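MS5a (Brassica napus, PDB 6L77) is a meiosis-related protein of cystatin-like fold whose molecular role is not settled, though it is linked to non-canonical enhancement of papain. Local coordinates at residues Asp137-Tyr142 against Val188-Asp193. Residues are numbered along the deposited sequence; the frame is centred on the assembly and turned at random.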
ATOM      1  N   ASP A 137      -7.209   6.754  -2.395  1.00 22.10           N
ATOM      2  CA  ASP A 137      -6.764   6.536  -1.021  1.00 23.79           C
ATOM      3  C   ASP A 137      -5.758   5.407  -0.878  1.00 22.11           C
ATOM      4  O   ASP A 137      -5.290   5.170   0.239  1.00 22.70           O
ATOM      5  CB  ASP A 137      -7.964   6.289  -0.087  1.00 32.51           C
ATOM      6  CG  ASP A 137      -8.769   5.030  -0.434  1.00 42.33           C
ATOM      7  OD1 ASP A 137      -8.327   4.185  -1.241  1.00 41.25           O
ATOM      8  OD2 ASP A 137      -9.876   4.884   0.130  1.00 50.45           O
ATOM      9  N   TRP A 138      -5.398   4.707  -1.958  1.00 19.82           N
ATOM     10  CA  TRP A 138      -4.294   3.761  -1.827  1.00 16.30           C
ATOM     11  C   TRP A 138      -2.984   4.464  -1.498  1.00 17.76           C
ATOM     12  O   TRP A 138      -2.083   3.843  -0.933  1.00 17.79           O
ATOM     13  CB  TRP A 138      -4.147   2.914  -3.097  1.00 20.11           C
ATOM     14  CG  TRP A 138      -3.761   3.653  -4.359  1.00 21.90           C
ATOM     15  CD1 TRP A 138      -4.600   4.067  -5.363  1.00 20.20           C
ATOM     16  CD2 TRP A 138      -2.437   4.031  -4.767  1.00 21.18           C
ATOM     17  NE1 TRP A 138      -3.875   4.674  -6.364  1.00 18.83           N
ATOM     18  CE2 TRP A 138      -2.547   4.668  -6.019  1.00 24.63           C
ATOM     19  CE3 TRP A 138      -1.166   3.879  -4.195  1.00 17.42           C
ATOM     20  CZ2 TRP A 138      -1.431   5.168  -6.709  1.00 20.96           C
ATOM     21  CZ3 TRP A 138      -0.069   4.380  -4.868  1.00 17.31           C
ATOM     22  CH2 TRP A 138      -0.206   5.012  -6.120  1.00 19.27           C
ATOM     23  N   ILE A 139      -2.853   5.746  -1.836  1.00 22.87           N
ATOM     24  CA  ILE A 139      -1.662   6.488  -1.443  1.00 20.32           C
ATOM     25  C   ILE A 139      -1.594   6.585   0.076  1.00 23.97           C
ATOM     26  O   ILE A 139      -0.568   6.269   0.687  1.00 19.49           O
ATOM     27  CB  ILE A 139      -1.661   7.869  -2.120  1.00 20.51           C
ATOM     28  CG1 ILE A 139      -1.507   7.686  -3.636  1.00 20.06           C
ATOM     29  CG2 ILE A 139      -0.567   8.777  -1.554  1.00 20.31           C
ATOM     30  CD1 ILE A 139      -1.691   8.991  -4.420  1.00 20.52           C
ATOM     31  N   ARG A 140      -2.706   6.974   0.711  1.00 21.13           N
ATOM     32  CA  ARG A 140      -2.748   6.996   2.170  1.00 24.50           C
ATOM     33  C   ARG A 140      -2.508   5.609   2.754  1.00 22.05           C
ATOM     34  O   ARG A 140      -1.810   5.468   3.765  1.00 22.85           O
ATOM     35  CB  ARG A 140      -4.087   7.544   2.671  1.00 26.51           C
ATOM     36  CG  ARG A 140      -4.275   7.348   4.193  1.00 31.41           C
ATOM     37  CD  ARG A 140      -5.456   8.129   4.737  1.00 43.94           C
ATOM     38  NE  ARG A 140      -6.667   7.929   3.952  1.00 60.06           N
ATOM     39  CZ  ARG A 140      -7.516   6.921   4.125  1.00 71.24           C
ATOM     40  NH1 ARG A 140      -7.281   6.009   5.060  1.00 78.82           N
ATOM     41  NH2 ARG A 140      -8.599   6.821   3.360  1.00 67.87           N
ATOM     42  N   LEU A 141      -3.084   4.572   2.133  1.00 19.16           N
ATOM     43  CA  LEU A 141      -2.835   3.205   2.582  1.00 19.47           C
ATOM     44  C   LEU A 141      -1.342   2.882   2.614  1.00 20.15           C
ATOM     45  O   LEU A 141      -0.839   2.320   3.599  1.00 20.19           O
ATOM     46  CB  LEU A 141      -3.571   2.221   1.668  1.00 18.40           C
ATOM     47  CG  LEU A 141      -3.322   0.734   1.973  1.00 18.69           C
ATOM     48  CD1 LEU A 141      -3.745   0.397   3.396  1.00 22.69           C
ATOM     49  CD2 LEU A 141      -4.082  -0.124   0.990  1.00 18.91           C
ATOM     50  N   TYR A 142      -0.614   3.205   1.536  1.00 21.17           N
ATOM     51  CA  TYR A 142       0.803   2.841   1.510  1.00 19.95           C
ATOM     52  C   TYR A 142       1.574   3.628   2.561  1.00 21.65           C
ATOM     53  O   TYR A 142       2.482   3.086   3.208  1.00 24.37           O
ATOM     54  CB  TYR A 142       1.416   3.060   0.124  1.00 18.96           C
ATOM     55  CG  TYR A 142       0.905   2.168  -1.009  1.00 16.95           C
ATOM     56  CD1 TYR A 142      -0.222   1.354  -0.855  1.00 16.73           C
ATOM     57  CD2 TYR A 142       1.561   2.152  -2.240  1.00 18.64           C
ATOM     58  CE1 TYR A 142      -0.678   0.545  -1.913  1.00 18.01           C
ATOM     59  CE2 TYR A 142       1.112   1.361  -3.293  1.00 17.29           C
ATOM     60  CZ  TYR A 142      -0.008   0.567  -3.126  1.00 18.52           C
ATOM     61  OH  TYR A 142      -0.447  -0.204  -4.174  1.00 19.68           O
ATOM     62  N   VAL A 188       6.425   5.062  -5.451  1.00 20.90           N
ATOM     63  CA  VAL A 188       5.687   6.129  -4.778  1.00 20.02           C
ATOM     64  C   VAL A 188       6.566   6.752  -3.702  1.00 21.93           C
ATOM     65  O   VAL A 188       7.107   6.040  -2.849  1.00 22.69           O
ATOM     66  CB  VAL A 188       4.376   5.606  -4.165  1.00 27.93           C
ATOM     67  CG1 VAL A 188       3.529   6.778  -3.706  1.00 27.52           C
ATOM     68  CG2 VAL A 188       3.618   4.747  -5.169  1.00 30.85           C
ATOM     69  N   TYR A 189       6.682   8.080  -3.724  1.00 21.89           N
ATOM     70  CA  TYR A 189       7.389   8.846  -2.701  1.00 23.72           C
ATOM     71  C   TYR A 189       6.359   9.672  -1.949  1.00 27.58           C
ATOM     72  O   TYR A 189       5.642  10.471  -2.560  1.00 30.04           O
ATOM     73  CB  TYR A 189       8.434   9.777  -3.321  1.00 23.97           C
ATOM     74  CG  TYR A 189       9.442   9.104  -4.227  1.00 23.36           C
ATOM     75  CD1 TYR A 189       9.164   8.893  -5.575  1.00 26.32           C
ATOM     76  CD2 TYR A 189      10.688   8.709  -3.744  1.00 24.88           C
ATOM     77  CE1 TYR A 189      10.097   8.303  -6.414  1.00 31.97           C
ATOM     78  CE2 TYR A 189      11.621   8.110  -4.574  1.00 30.62           C
ATOM     79  CZ  TYR A 189      11.320   7.916  -5.908  1.00 38.21           C
ATOM     80  OH  TYR A 189      12.251   7.332  -6.732  1.00 42.60           O
ATOM     81  N   ILE A 190       6.292   9.499  -0.633  1.00 25.39           N
ATOM     82  CA  ILE A 190       5.275  10.159   0.176  1.00 22.57           C
ATOM     83  C   ILE A 190       5.965  10.951   1.268  1.00 27.95           C
ATOM     84  O   ILE A 190       6.661  10.377   2.112  1.00 25.20           O
ATOM     85  CB  ILE A 190       4.284   9.157   0.783  1.00 22.09           C
ATOM     86  CG1 ILE A 190       3.704   8.276  -0.325  1.00 22.02           C
ATOM     87  CG2 ILE A 190       3.185   9.926   1.549  1.00 24.21           C
ATOM     88  CD1 ILE A 190       2.784   7.157   0.159  1.00 23.17           C
ATOM     89  N   ARG A 191       5.762  12.263   1.258  1.00 26.85           N
ATOM     90  CA  ARG A 191       6.247  13.150   2.304  1.00 27.67           C
ATOM     91  C   ARG A 191       5.075  13.450   3.232  1.00 30.78           C
ATOM     92  O   ARG A 191       4.052  13.980   2.783  1.00 29.22           O
ATOM     93  CB  ARG A 191       6.819  14.427   1.686  1.00 28.57           C
ATOM     94  CG  ARG A 191       7.135  15.542   2.677  1.00 30.46           C
ATOM     95  CD  ARG A 191       8.407  15.296   3.479  1.00 31.72           C
ATOM     96  NE  ARG A 191       8.632  16.427   4.372  1.00 37.42           N
ATOM     97  CZ  ARG A 191       8.030  16.586   5.548  1.00 38.03           C
ATOM     98  NH1 ARG A 191       8.273  17.665   6.273  1.00 46.17           N
ATOM     99  NH2 ARG A 191       7.189  15.666   6.002  1.00 40.66           N
ATOM    100  N   TYR A 192       5.206  13.095   4.515  1.00 27.14           N
ATOM    101  CA  TYR A 192       4.082  13.294   5.421  1.00 33.20           C
ATOM    102  C   TYR A 192       4.569  13.667   6.814  1.00 34.17           C
ATOM    103  O   TYR A 192       5.687  13.324   7.214  1.00 32.25           O
ATOM    104  CB  TYR A 192       3.179  12.053   5.472  1.00 30.16           C
ATOM    105  CG  TYR A 192       3.797  10.801   6.083  1.00 30.25           C
ATOM    106  CD1 TYR A 192       4.613   9.958   5.329  1.00 25.28           C
ATOM    107  CD2 TYR A 192       3.532  10.445   7.402  1.00 28.69           C
ATOM    108  CE1 TYR A 192       5.158   8.791   5.883  1.00 25.46           C
ATOM    109  CE2 TYR A 192       4.073   9.293   7.962  1.00 29.89           C
ATOM    110  CZ  TYR A 192       4.882   8.465   7.196  1.00 27.40           C
ATOM    111  OH  TYR A 192       5.427   7.318   7.757  1.00 28.99           O
ATOM    112  N   ASP A 193       3.716  14.388   7.544  1.00 31.01           N
ATOM    113  CA  ASP A 193       3.988  14.777   8.922  1.00 36.25           C
ATOM    114  C   ASP A 193       3.149  13.940   9.878  1.00 37.25           C
ATOM    115  O   ASP A 193       2.001  13.598   9.581  1.00 34.83           O
ATOM    116  CB  ASP A 193       3.696  16.261   9.164  1.00 36.07           C
ATOM    117  CG  ASP A 193       4.811  17.162   8.685  1.00 45.32           C
ATOM    118  OD1 ASP A 193       5.888  16.644   8.320  1.00 49.35           O
ATOM    119  OD2 ASP A 193       4.606  18.395   8.671  1.00 52.57           O
TER
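V188 and I190 of the strand meet W138, I139 and Y142 in the first turn of the helix. The contact is apolar and buried. V188 CG2 touches the six-membered ring of W138 at its edge, near the ring plane, 3.7 Å from W138 CZ3. The same methyl lies obliquely to the ring of Y142, 4.4 Å from Y142 CD2. In I190, chi2 of 175° extends CD1 anti to CA, where it meets I139 CG2 at 4.1 Å and Y142 CB at 4.3 Å. I190 CD1 also lies 3.5 Å from the backbone I139 O.

Side chains of the helix also pack on one another. I139 CG1 lies over one face of the W138 indole, near its rim, and W138 CE3 sits over a face of the Y142 ring, offset toward its rim. The buried polar ends are satisfied elsewhere: W138 NE1 by L180 O, Y142 OH by H23 and R210.

The axes of segments 138-142 and 188-193 run at 75° and come within 9.7 Å. Both lie in the Protein MS5 family region of this fragment. Helix 138-150 thus packs on the antiparallel sheet of this cystatin-like fold, over strand 186-195, which pairs with strands 161-170 and 201-212. Helix 12-29 meets W138 and L141.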